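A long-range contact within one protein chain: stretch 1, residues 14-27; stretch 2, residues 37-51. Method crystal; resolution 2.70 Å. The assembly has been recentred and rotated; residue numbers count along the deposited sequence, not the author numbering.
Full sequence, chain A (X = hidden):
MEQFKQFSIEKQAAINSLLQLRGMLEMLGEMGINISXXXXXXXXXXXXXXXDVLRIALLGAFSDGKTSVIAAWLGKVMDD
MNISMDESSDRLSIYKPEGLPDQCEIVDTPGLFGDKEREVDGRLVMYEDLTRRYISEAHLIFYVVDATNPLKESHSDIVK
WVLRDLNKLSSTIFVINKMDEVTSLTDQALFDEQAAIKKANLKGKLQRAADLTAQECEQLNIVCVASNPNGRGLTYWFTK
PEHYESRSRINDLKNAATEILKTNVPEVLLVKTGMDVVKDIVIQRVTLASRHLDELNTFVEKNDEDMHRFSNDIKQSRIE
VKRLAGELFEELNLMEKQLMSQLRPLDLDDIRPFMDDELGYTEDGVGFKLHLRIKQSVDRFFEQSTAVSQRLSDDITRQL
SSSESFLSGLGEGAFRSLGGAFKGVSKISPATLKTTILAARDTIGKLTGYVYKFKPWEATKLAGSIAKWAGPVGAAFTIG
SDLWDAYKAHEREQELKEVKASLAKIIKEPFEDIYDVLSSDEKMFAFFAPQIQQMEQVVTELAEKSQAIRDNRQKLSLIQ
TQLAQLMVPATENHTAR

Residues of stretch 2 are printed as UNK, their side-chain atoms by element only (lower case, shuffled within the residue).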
# COMPACT_ATOMS: atom_id res chain seq x y z
N ALA A 14 -10.43 -14.38 23.66
CA ALA A 14 -9.72 -15.31 22.78
C ALA A 14 -10.67 -15.94 21.78
O ALA A 14 -10.31 -16.16 20.63
CB ALA A 14 -9.03 -16.40 23.58
N ILE A 15 -11.86 -16.25 22.24
CA ILE A 15 -12.90 -16.71 21.37
C ILE A 15 -13.24 -15.62 20.34
O ILE A 15 -13.31 -15.92 19.15
CB ILE A 15 -14.12 -17.13 22.17
CG1 ILE A 15 -13.85 -18.48 22.81
CG2 ILE A 15 -15.34 -17.25 21.27
CD1 ILE A 15 -14.81 -18.79 23.93
N ASN A 16 -13.41 -14.38 20.76
CA ASN A 16 -13.64 -13.33 19.78
C ASN A 16 -12.53 -13.27 18.75
O ASN A 16 -12.80 -13.33 17.55
CB ASN A 16 -13.77 -11.97 20.43
CG ASN A 16 -15.15 -11.73 21.02
OD1 ASN A 16 -16.16 -12.33 20.60
ND2 ASN A 16 -15.19 -10.85 22.02
N SER A 17 -11.29 -13.17 19.22
CA SER A 17 -10.16 -13.07 18.34
C SER A 17 -10.18 -14.19 17.29
O SER A 17 -9.73 -14.00 16.16
CB SER A 17 -8.88 -13.11 19.13
OG SER A 17 -8.55 -14.46 19.47
N LEU A 18 -10.72 -15.35 17.65
CA LEU A 18 -10.84 -16.45 16.70
C LEU A 18 -12.01 -16.28 15.75
O LEU A 18 -11.96 -16.71 14.61
CB LEU A 18 -10.96 -17.77 17.44
CG LEU A 18 -9.68 -18.31 18.04
CD1 LEU A 18 -10.00 -19.49 18.91
CD2 LEU A 18 -8.73 -18.69 16.91
N LEU A 19 -13.10 -15.67 16.21
CA LEU A 19 -14.17 -15.32 15.29
C LEU A 19 -13.69 -14.28 14.26
O LEU A 19 -14.06 -14.35 13.10
CB LEU A 19 -15.43 -14.85 16.03
CG LEU A 19 -16.19 -15.90 16.84
CD1 LEU A 19 -17.20 -15.25 17.78
CD2 LEU A 19 -16.92 -16.90 15.98
N GLN A 20 -12.87 -13.33 14.67
CA GLN A 20 -12.32 -12.35 13.74
C GLN A 20 -11.39 -13.03 12.77
O GLN A 20 -11.31 -12.67 11.61
CB GLN A 20 -11.54 -11.28 14.47
CG GLN A 20 -12.40 -10.39 15.36
CD GLN A 20 -11.61 -9.84 16.53
OE1 GLN A 20 -10.37 -9.85 16.52
NE2 GLN A 20 -12.31 -9.36 17.54
N LEU A 21 -10.67 -14.03 13.26
CA LEU A 21 -9.84 -14.85 12.40
C LEU A 21 -10.68 -15.50 11.33
O LEU A 21 -10.36 -15.43 10.17
CB LEU A 21 -9.11 -15.91 13.22
CG LEU A 21 -7.99 -16.64 12.48
CD1 LEU A 21 -7.04 -15.61 11.89
CD2 LEU A 21 -7.26 -17.59 13.40
N ARG A 22 -11.78 -16.11 11.73
CA ARG A 22 -12.74 -16.70 10.78
C ARG A 22 -13.20 -15.71 9.74
O ARG A 22 -13.33 -16.05 8.59
CB ARG A 22 -13.94 -17.26 11.52
CG ARG A 22 -14.36 -18.63 11.00
CD ARG A 22 -15.25 -19.36 11.98
NE ARG A 22 -16.49 -18.63 12.24
CZ ARG A 22 -17.49 -19.08 12.97
NH1 ARG A 22 -17.44 -20.28 13.54
NH2 ARG A 22 -18.55 -18.32 13.14
N GLY A 23 -13.44 -14.47 10.16
CA GLY A 23 -13.87 -13.42 9.25
C GLY A 23 -12.76 -13.07 8.29
O GLY A 23 -13.02 -12.74 7.14
N MSE A 24 -11.53 -13.14 8.75
CA MSE A 24 -10.40 -12.76 7.93
C MSE A 24 -10.25 -13.83 6.90
O MSE A 24 -9.90 -13.53 5.76
CB MSE A 24 -9.14 -12.58 8.77
CG MSE A 24 -9.19 -11.27 9.53
SE MSE A 24 -7.42 -11.00 10.38
CE MSE A 24 -7.87 -11.08 12.29
N LEU A 25 -10.52 -15.09 7.28
CA LEU A 25 -10.43 -16.22 6.33
C LEU A 25 -11.44 -16.17 5.21
O LEU A 25 -11.13 -16.49 4.08
CB LEU A 25 -10.61 -17.53 7.05
CG LEU A 25 -9.37 -17.94 7.85
CD1 LEU A 25 -9.73 -18.89 8.98
CD2 LEU A 25 -8.33 -18.56 6.93
N GLU A 26 -12.67 -15.81 5.55
CA GLU A 26 -13.71 -15.63 4.54
C GLU A 26 -13.29 -14.62 3.46
O GLU A 26 -13.68 -14.77 2.30
CB GLU A 26 -15.01 -15.15 5.19
CG GLU A 26 -15.71 -16.16 6.06
CD GLU A 26 -17.05 -15.65 6.60
OE1 GLU A 26 -17.18 -14.44 6.88
OE2 GLU A 26 -17.98 -16.49 6.74
N MSE A 27 -12.54 -13.59 3.83
CA MSE A 27 -12.15 -12.55 2.88
C MSE A 27 -11.04 -13.03 2.01
O MSE A 27 -11.08 -12.79 0.82
CB MSE A 27 -11.75 -11.28 3.59
CG MSE A 27 -12.95 -10.71 4.31
SE MSE A 27 -14.28 -9.95 3.08
CE MSE A 27 -15.47 -11.49 2.77
N UNK A 37 -9.47 -26.04 4.91
CA UNK A 37 -10.59 -26.13 5.83
C UNK A 37 -10.29 -25.38 7.11
O UNK A 37 -10.73 -25.77 8.16
c UNK A 37 -9.83 -28.27 6.97
o UNK A 37 -8.64 -27.83 6.95
c UNK A 37 -10.90 -27.61 6.13
o UNK A 37 -10.18 -29.24 7.67
N UNK A 38 -9.54 -24.29 6.99
CA UNK A 38 -9.17 -23.43 8.11
C UNK A 38 -10.42 -22.89 8.81
O UNK A 38 -10.43 -22.71 10.01
o UNK A 38 -6.19 -22.11 6.36
o UNK A 38 -6.28 -23.70 7.86
c UNK A 38 -8.25 -22.28 7.65
c UNK A 38 -6.81 -22.74 7.26
N UNK A 39 -11.50 -22.66 8.07
CA UNK A 39 -12.75 -22.21 8.69
C UNK A 39 -13.32 -23.22 9.67
O UNK A 39 -13.68 -22.89 10.80
c UNK A 39 -13.45 -19.41 7.60
c UNK A 39 -13.81 -21.89 7.63
c UNK A 39 -14.68 -20.46 5.72
c UNK A 39 -13.58 -20.66 6.75
N UNK A 40 -13.40 -24.47 9.26
CA UNK A 40 -13.92 -25.49 10.16
C UNK A 40 -12.92 -25.81 11.28
O UNK A 40 -13.32 -26.13 12.39
c UNK A 40 -14.34 -26.73 9.38
c UNK A 40 -15.49 -27.46 10.05
c UNK A 40 -16.86 -26.84 9.75
n UNK A 40 -17.70 -26.71 10.79
o UNK A 40 -17.16 -26.50 8.58
N UNK A 41 -11.63 -25.70 11.00
CA UNK A 41 -10.62 -25.93 12.03
C UNK A 41 -10.80 -24.90 13.12
O UNK A 41 -10.84 -25.24 14.30
c UNK A 41 -8.85 -26.88 10.44
c UNK A 41 -7.97 -29.18 9.99
c UNK A 41 -9.21 -25.84 11.49
n UNK A 41 -9.16 -30.04 9.73
c UNK A 41 -8.26 -28.13 11.05
N UNK A 42 -10.95 -23.64 12.72
CA UNK A 42 -11.13 -22.54 13.69
C UNK A 42 -12.38 -22.69 14.56
O UNK A 42 -12.31 -22.52 15.77
c UNK A 42 -9.69 -20.85 12.54
c UNK A 42 -11.67 -20.07 13.86
c UNK A 42 -11.11 -21.18 12.98
N UNK A 43 -13.52 -22.98 13.95
CA UNK A 43 -14.74 -23.30 14.71
C UNK A 43 -14.51 -24.39 15.77
O UNK A 43 -14.86 -24.20 16.93
o UNK A 43 -16.13 -22.76 12.81
c UNK A 43 -17.13 -24.06 14.54
c UNK A 43 -15.86 -23.77 13.77
N UNK A 44 -13.92 -25.52 15.39
CA UNK A 44 -13.53 -26.57 16.34
C UNK A 44 -12.72 -26.04 17.52
O UNK A 44 -12.99 -26.38 18.68
o UNK A 44 -13.51 -28.41 14.70
c UNK A 44 -12.73 -27.69 15.66
N UNK A 45 -11.72 -25.23 17.26
CA UNK A 45 -10.89 -24.71 18.34
C UNK A 45 -11.70 -23.81 19.26
O UNK A 45 -11.43 -23.74 20.45
c UNK A 45 -9.67 -23.97 17.80
N UNK A 46 -12.69 -23.11 18.71
CA UNK A 46 -13.57 -22.31 19.57
C UNK A 46 -14.35 -23.19 20.53
O UNK A 46 -14.50 -22.86 21.71
c UNK A 46 -14.45 -19.59 17.03
c UNK A 46 -15.67 -20.99 19.64
c UNK A 46 -14.53 -21.46 18.76
c UNK A 46 -13.78 -20.24 18.21
N UNK A 47 -14.82 -24.33 20.03
CA UNK A 47 -15.60 -25.25 20.82
C UNK A 47 -14.76 -25.88 21.88
O UNK A 47 -15.16 -25.93 23.03
c UNK A 47 -16.27 -26.29 19.93
o UNK A 47 -17.42 -25.98 17.83
c UNK A 47 -17.30 -25.66 19.01
n UNK A 47 -18.03 -24.71 19.56
N UNK A 48 -13.59 -26.35 21.50
CA UNK A 48 -12.68 -26.92 22.49
C UNK A 48 -12.40 -25.93 23.58
O UNK A 48 -12.32 -26.31 24.74
c UNK A 48 -11.38 -27.34 21.84
N UNK A 49 -12.27 -24.66 23.23
CA UNK A 49 -11.86 -23.64 24.19
C UNK A 49 -12.92 -23.32 25.21
O UNK A 49 -12.60 -23.04 26.35
c UNK A 49 -11.44 -22.34 23.48
c UNK A 49 -9.97 -22.43 23.08
c UNK A 49 -11.61 -21.13 24.39
c UNK A 49 -9.48 -21.28 22.23
N UNK A 50 -14.18 -23.32 24.77
CA UNK A 50 -15.35 -23.12 25.64
C UNK A 50 -15.31 -23.99 26.90
O UNK A 50 -15.65 -23.52 27.99
c UNK A 50 -17.66 -21.11 24.76
o UNK A 50 -17.61 -21.14 26.02
o UNK A 50 -18.11 -20.12 24.11
c UNK A 50 -17.15 -22.30 23.97
c UNK A 50 -16.64 -23.42 24.87
N UNK A 51 -14.90 -25.24 26.76
CA UNK A 51 -14.80 -26.15 27.90
C UNK A 51 -13.86 -25.64 28.99
O UNK A 51 -14.21 -25.63 30.17
c UNK A 51 -14.28 -27.52 27.47
o UNK A 51 -13.76 -28.19 28.60

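Position 37 has two side-chain carbons, the second bearing two oxygens, and lies beyond reach of stretch 1. It is Asp 37, at the N-cap position, although its side chain makes no capping bond. Position 38 carries the same set of atoms but points toward stretch 1, its CB 3.8 Å from Leu 25 CD2; this is Asp 38. At position 39, four carbons fork at the second, and one end carbon lies 3.4 Å from Leu 25 CB and 3.5 Å from Arg 22 O. This is Leu 39, whose CD2 methyl thus packs against both side chain and backbone.

Position 40 points away, with three carbons, the third carrying one oxygen and one nitrogen: Gln 40. Position 41, four carbons in a row ending in nitrogen, is Lys 41; out of reach of stretch 1, it forms a salt bridge within stretch 2, from the helix to the residue just before it, NZ to Asp 37 OD2 at a very short 2.4 Å.

At position 42 one carbon, directed toward stretch 1, carries two more, one 3.5 Å from Leu 18 O and the other 4.1 Å from Leu 25 CD1. This is Val 42, a knob in the hole formed by Leu 18, Leu 21, Arg 22 and Leu 25. At position 43 a carbon bears one oxygen and one carbon, and the oxygen lies 2.9 Å from Arg 22 NH1, hence Thr 43. Arg 22 NH1 donates a hydrogen bond to OG1, which approaches the guanidinium edge near its plane; Thr 43 OG1 in turn donates to Leu 39 O at 3.2 Å.

Position 44, one carbon then one oxygen, is Ser 44, out of reach of stretch 1. Position 45 has a single carbon pointing toward it, but this CB comes no closer than 4.6 Å, to Leu 18 CD1: Ala 45. At position 46 four carbons fork at the first; the longer arm's inner carbon meets Leu 18 CB and its end carbon Leu 19 CD2, both at 3.8 Å. This is Ile 46.

Position 47, two carbons with an oxygen and a nitrogen on the second, is Asn 47, and position 48, one carbon, is Ala 48; neither makes contact. Position 49 repeats the fork of 46, its longer arm ending 3.8 Å from Leu 18 CD1: Ile 49. Position 50, three carbons ending in two oxygens, one 3.6 Å from Ile 15 CD1, is Glu 50. Position 51, one carbon then oxygen, is Ser 51, out of reach.

The nearly antiparallel helices (173°, axes 9.7 Å apart) thus pack through an aliphatic seam. Leu 18, Leu 25, Val 42, Ile 46 and Ile 49 pack along it, and the Arg 22 to Thr 43 hydrogen bond adds the one polar link between the stretches.

Stretch 2 (37-51) DDLQKVTSAINAIES
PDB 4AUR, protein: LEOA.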